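Long-range contact in subtilisin-like protein (Prochloron didemni, PDB 3ZXY), which probably acts as a serine endopeptidase of the subtilisin family, this chain being the protease domain of the longer PatA protein: residues A[188-193]-A[211-216]. The protein carries 1 engineered substitution. Residues are numbered along the deposited sequence; the frame is centred on the assembly and turned at random.
Sequences ILAPGE and AFATPI. Engineered in segment 211-216: Ala211 (natural residue Ser).
The carbonyl oxygen of Pro191 meets three carbons of Ala213 and Ile216 where the edge strand passes over the helix. Pro191 O lies 3.2 Å from Ala213 CA in a CH···O contact, bent to 130° at the hydrogen. The same oxygen is 3.4 Å from Ala213 CB and 3.3 Å from Ile216 CD1. No hydrogen bond joins the segments, and Pro191 O, buried here, finds no conventional donor; the CH contact is probably partial compensation.

Ile216 sends out its longer branch: CG1 stands anti to the carbonyl carbon (chi1 -66°) and the chain is extended beyond it, which brings CD1 up to the proline. There CD1 also touches Pro191 CB at 4.0 Å. One helical turn earlier, Ala213 points its methyl at the strand and meets the methyl of Ala190, CB to CB 4.0 Å. Ala213 CB also comes 3.6 Å from Ala190 O, beside two successive strand carbonyls. Gly192 brings its CA to 4.1 Å from Ala213 CB and 4.6 Å from Ala213 CA, the shortest CA-to-CA distance between the segments.

The axes of strand 188-191 and helix residues 211-216 cross at 98°, nearly perpendicular. Residues 211-216 begin the helix of the subtilase serine motif, and the edge strand packs on its first turns. Ala211, engineered from serine, holds the predicted nucleophile position near its N-terminal end; the Phe212 ring meets His51, another predicted charge-relay member. Strand 187-191 edges the parallel sheet beside strand 162-167, whose Val164 touches Ala190; helix 210-230 meets both strands through Ala213, and helix 47-60 supplies Ile58 to Ile216.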
ATOM      1  N   ILE A 188       5.551   7.280   6.941  1.00 10.24           N
ATOM      2  CA  ILE A 188       6.808   6.587   7.134  1.00 10.95           C
ATOM      3  C   ILE A 188       7.509   6.425   5.794  1.00 10.54           C
ATOM      4  O   ILE A 188       6.860   6.389   4.755  1.00  9.62           O
ATOM      5  CB  ILE A 188       6.643   5.220   7.853  1.00 12.38           C
ATOM      6  CG1 ILE A 188       5.764   4.269   7.073  1.00 12.64           C
ATOM      7  CG2 ILE A 188       6.185   5.453   9.292  1.00 13.84           C
ATOM      8  CD1 ILE A 188       5.830   2.878   7.710  1.00 14.89           C
ATOM      9  N   LEU A 189       8.821   6.325   5.846  1.00 10.86           N
ATOM     10  CA  LEU A 189       9.615   6.075   4.640  1.00 11.13           C
ATOM     11  C   LEU A 189       9.813   4.587   4.437  1.00 11.36           C
ATOM     12  O   LEU A 189      10.167   3.851   5.372  1.00 12.36           O
ATOM     13  CB  LEU A 189      10.992   6.746   4.731  1.00 11.87           C
ATOM     14  CG  LEU A 189      11.046   8.271   4.826  1.00 12.07           C
ATOM     15  CD1 LEU A 189      12.489   8.732   5.006  1.00 13.57           C
ATOM     16  CD2 LEU A 189      10.426   8.917   3.579  1.00 12.17           C
ATOM     17  N   ALA A 190       9.654   4.136   3.200  1.00 10.79           N
ATOM     18  CA  ALA A 190       9.943   2.751   2.863  1.00 10.80           C
ATOM     19  C   ALA A 190      10.771   2.737   1.584  1.00 11.56           C
ATOM     20  O   ALA A 190      10.860   3.743   0.877  1.00 11.15           O
ATOM     21  CB  ALA A 190       8.656   1.935   2.718  1.00 10.43           C
ATOM     22  N   PRO A 191      11.421   1.606   1.274  1.00 12.27           N
ATOM     23  CA  PRO A 191      12.265   1.580   0.091  1.00 13.20           C
ATOM     24  C   PRO A 191      11.468   1.930  -1.151  1.00 13.06           C
ATOM     25  O   PRO A 191      10.393   1.366  -1.365  1.00 12.90           O
ATOM     26  CB  PRO A 191      12.750   0.124   0.042  1.00 13.76           C
ATOM     27  CG  PRO A 191      12.716  -0.304   1.449  1.00 13.50           C
ATOM     28  CD  PRO A 191      11.512   0.359   2.051  1.00 12.57           C
ATOM     29  N   GLY A 192      11.969   2.875  -1.930  1.00 13.74           N
ATOM     30  CA  GLY A 192      11.252   3.336  -3.120  1.00 14.03           C
ATOM     31  C   GLY A 192      12.102   3.515  -4.360  1.00 15.12           C
ATOM     32  O   GLY A 192      11.650   4.132  -5.314  1.00 15.02           O
ATOM     33  N   GLU A 193      13.327   2.989  -4.360  1.00 16.77           N
ATOM     34  CA  GLU A 193      14.222   3.103  -5.489  1.00 19.06           C
ATOM     35  C   GLU A 193      14.463   1.730  -6.118  1.00 18.82           C
ATOM     36  O   GLU A 193      14.883   0.804  -5.433  1.00 18.84           O
ATOM     37  CB  GLU A 193      15.550   3.708  -5.024  1.00 21.82           C
ATOM     38  CG  GLU A 193      16.407   4.284  -6.120  1.00 25.45           C
ATOM     39  CD  GLU A 193      17.262   5.429  -5.601  1.00 28.30           C
ATOM     40  OE1 GLU A 193      18.198   5.145  -4.837  1.00 31.63           O
ATOM     41  OE2 GLU A 193      16.992   6.604  -5.962  1.00 31.17           O
ATOM     42  N   ALA A 211       4.738   5.227  -5.122  1.00 10.77           N
ATOM     43  CA  ALA A 211       3.785   4.172  -5.484  1.00 11.06           C
ATOM     44  C   ALA A 211       4.302   2.769  -5.228  1.00 11.00           C
ATOM     45  O   ALA A 211       3.509   1.840  -5.089  1.00 11.34           O
ATOM     46  CB  ALA A 211       3.389   4.286  -6.946  1.00 11.65           C
ATOM     47  N   PHE A 212       5.616   2.598  -5.213  1.00 11.57           N
ATOM     48  CA  PHE A 212       6.232   1.280  -5.067  1.00 12.17           C
ATOM     49  C   PHE A 212       6.702   1.026  -3.642  1.00 11.97           C
ATOM     50  O   PHE A 212       6.744  -0.124  -3.182  1.00 12.69           O
ATOM     51  CB  PHE A 212       7.299   1.098  -6.149  1.00 13.16           C
ATOM     52  CG  PHE A 212       6.770   1.462  -7.488  1.00 13.86           C
ATOM     53  CD1 PHE A 212       5.755   0.712  -8.054  1.00 14.70           C
ATOM     54  CD2 PHE A 212       7.147   2.633  -8.097  1.00 14.78           C
ATOM     55  CE1 PHE A 212       5.190   1.077  -9.259  1.00 15.43           C
ATOM     56  CE2 PHE A 212       6.584   3.015  -9.296  1.00 15.36           C
ATOM     57  CZ  PHE A 212       5.615   2.226  -9.888  1.00 15.45           C
ATOM     58  N   ALA A 213       6.975   2.096  -2.916  1.00 11.46           N
ATOM     59  CA  ALA A 213       7.220   2.019  -1.460  1.00 10.98           C
ATOM     60  C   ALA A 213       5.947   1.637  -0.710  1.00 10.61           C
ATOM     61  O   ALA A 213       5.982   0.888   0.265  1.00 10.48           O
ATOM     62  CB  ALA A 213       7.741   3.372  -0.956  1.00 11.43           C
ATOM     63  N   THR A 214       4.809   2.165  -1.173  1.00 10.46           N
ATOM     64  CA  THR A 214       3.513   1.944  -0.530  1.00 10.12           C
ATOM     65  C   THR A 214       3.190   0.445  -0.328  1.00 10.05           C
ATOM     66  O   THR A 214       2.872   0.049   0.788  1.00 10.06           O
ATOM     67  CB  THR A 214       2.410   2.724  -1.279  1.00 10.57           C
ATOM     68  OG1 THR A 214       2.695   4.121  -1.178  1.00 10.77           O
ATOM     69  CG2 THR A 214       1.027   2.469  -0.701  1.00 10.80           C
ATOM     70  N   PRO A 215       3.280  -0.394  -1.383  1.00 10.25           N
ATOM     71  CA  PRO A 215       2.976  -1.821  -1.206  1.00 10.50           C
ATOM     72  C   PRO A 215       3.945  -2.569  -0.316  1.00 10.23           C
ATOM     73  O   PRO A 215       3.577  -3.618   0.235  1.00 10.55           O
ATOM     74  CB  PRO A 215       2.953  -2.370  -2.638  1.00 11.09           C
ATOM     75  CG  PRO A 215       3.730  -1.383  -3.427  1.00 11.01           C
ATOM     76  CD  PRO A 215       3.445  -0.058  -2.809  1.00 10.75           C
ATOM     77  N   ILE A 216       5.165  -2.069  -0.160  1.00 10.24           N
ATOM     78  CA  ILE A 216       6.087  -2.678   0.788  1.00 10.46           C
ATOM     79  C   ILE A 216       5.502  -2.530   2.184  1.00 10.13           C
ATOM     80  O   ILE A 216       5.463  -3.482   2.976  1.00 10.36           O
ATOM     81  CB  ILE A 216       7.495  -2.078   0.695  1.00 10.63           C
ATOM     82  CG1 ILE A 216       8.112  -2.434  -0.670  1.00 11.46           C
ATOM     83  CG2 ILE A 216       8.373  -2.633   1.825  1.00 10.94           C
ATOM     84  CD1 ILE A 216       9.448  -1.818  -0.940  1.00 12.35           C
TER